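Local structure of fatty acid synthase 1, isoform A (6FN6) at the interface of chains A and B. The protein carries out, through this dehydratase–enoylreductase–ketoreductase modifying region, the beta-carbon processing steps of fatty acid synthesis, reducing and dehydrating carrier-bound acyl intermediates. Coordinates in Å, arbitrary orientation; residue numbers count along the deposited sequence, not the author numbering. Chains: chain A/B, Fatty acid synthase 1, isoform A.

The interface of chains A and B. Residues chain A 793, 813-815, 817, 831; chain B 821-823, 826.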
ATOM      1  N   LEU A 793      -5.389 -10.640   1.448  1.00 54.43           N
ATOM      2  CA  LEU A 793      -5.891  -9.322   1.071  1.00 52.22           C
ATOM      3  C   LEU A 793      -5.253  -8.870  -0.238  1.00 53.55           C
ATOM      4  O   LEU A 793      -5.946  -8.456  -1.165  1.00 57.34           O
ATOM      5  CB  LEU A 793      -5.616  -8.298   2.178  1.00 50.29           C
ATOM      6  CG  LEU A 793      -6.298  -6.930   2.040  1.00 46.27           C
ATOM      7  CD1 LEU A 793      -6.504  -6.299   3.402  1.00 44.00           C
ATOM      8  CD2 LEU A 793      -5.505  -5.976   1.158  1.00 46.83           C
ATOM      9  N   ASP A 813      -5.122  -5.398   8.866  1.00 41.65           N
ATOM     10  CA  ASP A 813      -4.193  -4.628   8.047  1.00 43.00           C
ATOM     11  C   ASP A 813      -4.346  -3.127   8.272  1.00 43.01           C
ATOM     12  O   ASP A 813      -3.378  -2.378   8.151  1.00 42.37           O
ATOM     13  CB  ASP A 813      -4.385  -4.968   6.569  1.00 42.85           C
ATOM     14  CG  ASP A 813      -3.989  -6.393   6.251  1.00 41.70           C
ATOM     15  OD1 ASP A 813      -2.777  -6.650   6.097  1.00 41.68           O
ATOM     16  OD2 ASP A 813      -4.887  -7.255   6.157  1.00 41.19           O
ATOM     17  N   LEU A 814      -5.557  -2.690   8.595  1.00 44.90           N
ATOM     18  CA  LEU A 814      -5.792  -1.284   8.901  1.00 47.37           C
ATOM     19  C   LEU A 814      -5.072  -0.911  10.190  1.00 49.89           C
ATOM     20  O   LEU A 814      -4.359   0.091  10.245  1.00 48.03           O
ATOM     21  CB  LEU A 814      -7.288  -0.993   9.022  1.00 48.24           C
ATOM     22  CG  LEU A 814      -7.975  -0.486   7.750  1.00 49.21           C
ATOM     23  CD1 LEU A 814      -7.708  -1.409   6.567  1.00 50.93           C
ATOM     24  CD2 LEU A 814      -9.470  -0.319   7.979  1.00 47.04           C
ATOM     25  N   SER A 815      -5.254  -1.733  11.219  1.00 54.71           N
ATOM     26  CA  SER A 815      -4.615  -1.507  12.509  1.00 54.90           C
ATOM     27  C   SER A 815      -3.098  -1.567  12.392  1.00 59.36           C
ATOM     28  O   SER A 815      -2.392  -0.709  12.918  1.00 60.04           O
ATOM     29  CB  SER A 815      -5.093  -2.543  13.526  1.00 51.78           C
ATOM     30  OG  SER A 815      -6.505  -2.538  13.634  1.00 50.30           O
ATOM     31  N   ASN A 817      -1.387  -1.016   9.907  1.00 47.86           N
ATOM     32  CA  ASN A 817      -0.911  -0.023   8.951  1.00 43.52           C
ATOM     33  C   ASN A 817      -0.095  -0.708   7.859  1.00 39.95           C
ATOM     34  O   ASN A 817       0.962  -0.218   7.459  1.00 41.06           O
ATOM     35  CB  ASN A 817      -0.071   1.047   9.654  1.00 42.12           C
ATOM     36  CG  ASN A 817       0.301   2.195   8.735  1.00 41.37           C
ATOM     37  OD1 ASN A 817      -0.538   2.709   7.993  1.00 41.14           O
ATOM     38  ND2 ASN A 817       1.564   2.604   8.781  1.00 41.91           N
ATOM     39  N   PHE A 831     -10.529   2.358  -2.981  1.00 45.53           N
ATOM     40  CA  PHE A 831     -10.400   1.560  -1.771  1.00 41.76           C
ATOM     41  C   PHE A 831     -11.228   2.211  -0.668  1.00 41.81           C
ATOM     42  O   PHE A 831     -11.066   3.397  -0.383  1.00 41.77           O
ATOM     43  CB  PHE A 831      -8.937   1.435  -1.350  1.00 41.16           C
ATOM     44  CG  PHE A 831      -8.682   0.311  -0.386  1.00 41.53           C
ATOM     45  CD1 PHE A 831      -9.003   0.440   0.955  1.00 40.41           C
ATOM     46  CD2 PHE A 831      -8.124  -0.878  -0.826  1.00 42.98           C
ATOM     47  CE1 PHE A 831      -8.772  -0.593   1.837  1.00 38.95           C
ATOM     48  CE2 PHE A 831      -7.889  -1.915   0.054  1.00 42.43           C
ATOM     49  CZ  PHE A 831      -8.217  -1.772   1.386  1.00 40.40           C
TER
ATOM     50  N   GLY B 821       0.134   3.373   3.503  1.00 48.55           N
ATOM     51  CA  GLY B 821      -0.241   2.926   4.833  1.00 45.64           C
ATOM     52  C   GLY B 821      -1.747   2.821   4.975  1.00 44.67           C
ATOM     53  O   GLY B 821      -2.462   3.812   4.826  1.00 45.10           O
ATOM     54  N   MET B 822      -2.235   1.620   5.262  1.00 44.25           N
ATOM     55  CA  MET B 822      -3.674   1.377   5.283  1.00 45.40           C
ATOM     56  C   MET B 822      -4.335   1.849   6.577  1.00 45.48           C
ATOM     57  O   MET B 822      -5.546   1.713   6.743  1.00 43.58           O
ATOM     58  CB  MET B 822      -3.955  -0.113   5.075  1.00 47.59           C
ATOM     59  CG  MET B 822      -3.631  -0.606   3.669  1.00 48.93           C
ATOM     60  SD  MET B 822      -3.925  -2.369   3.435  1.00 48.66           S
ATOM     61  CE  MET B 822      -5.700  -2.438   3.600  1.00 47.74           C
ATOM     62  N   SER B 823      -3.547   2.425   7.480  1.00 66.37           N
ATOM     63  CA  SER B 823      -4.080   2.955   8.731  1.00 66.27           C
ATOM     64  C   SER B 823      -5.067   4.084   8.461  1.00 64.46           C
ATOM     65  O   SER B 823      -6.028   4.275   9.205  1.00 65.11           O
ATOM     66  CB  SER B 823      -2.947   3.453   9.627  1.00 67.61           C
ATOM     67  OG  SER B 823      -2.335   4.604   9.071  1.00 69.41           O
ATOM     68  N   LEU B 826      -8.757   3.489   8.669  1.00 44.81           N
ATOM     69  CA  LEU B 826      -9.419   3.385   9.967  1.00 45.42           C
ATOM     70  C   LEU B 826     -10.385   4.549  10.162  1.00 45.76           C
ATOM     71  O   LEU B 826     -11.352   4.450  10.915  1.00 46.54           O
ATOM     72  CB  LEU B 826      -8.396   3.373  11.105  1.00 45.09           C
ATOM     73  CG  LEU B 826      -7.637   2.069  11.361  1.00 45.19           C
ATOM     74  CD1 LEU B 826      -6.442   2.309  12.273  1.00 44.84           C
ATOM     75  CD2 LEU B 826      -8.559   1.019  11.960  1.00 46.18           C
TER
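Helix 812-816 of chain A and the loop residue that follows it meet the 3-10 helix 822-827 of chain B, just after strand 819-821, while helix 791-797 and strand 830-833 of chain A close the far end. All these segments belong to the zinc-binding-dehydrogenase-like part of the enoylreductase, a medium-chain dehydrogenase/reductase fold, and the patch forms part of its two-fold symmetric dimer interface.

The polar end rests on the side-chain carbonyl of A:Asn817, whose CG lies anti to the backbone N (chi1 -173°). Its OD1 accepts two hydrogen bonds from B:Ser823 at the start of the 3-10 helix. The backbone N of B:Ser823 approaches in the carbonyl plane, on a lone pair, at 3.1 Å from OD1 of A:Asn817, and the bond is fairly straight, 151° at the hydrogen. OG of B:Ser823 stands 2.8 Å from OD1 of A:Asn817, but well above the carbonyl plane; its crowded position between backbone N and carbonyl carbon (chi1 68°) turns it back to the shared acceptor. Serine suits this place because its short side chain lets hydroxyl and N-H reach one acceptor. An amide suits the other side because it offers an acceptor without a full charge, capping an N-H at the helix start. An alanine here would remove that acceptor and would probably leave the B:Ser823 amide and hydroxyl without this grip, loosening the hold on the helix start.

At the apolar end, B:Met822 runs extended to SD, then bends at chi3, delivering its methyl among chain A side chains. CE of B:Met822 lies 3.4 Å from CZ at the tip of the A:Phe831 ring, the two side chains crossing at about a right angle. The side chain of A:Leu814 also crosses at about a right angle, its CD1 3.7 Å from CE of B:Met822, and A:Leu793 meets it tip to tip. A long, unbranched methionine can reach all three, whose apolar ring and branches suit a methyl. Alongside, CB of A:Leu814 packs 3.8 Å from CD2 of B:Leu826, whose other branch, CD1, lies against the backbone carbonyl of A:Leu814.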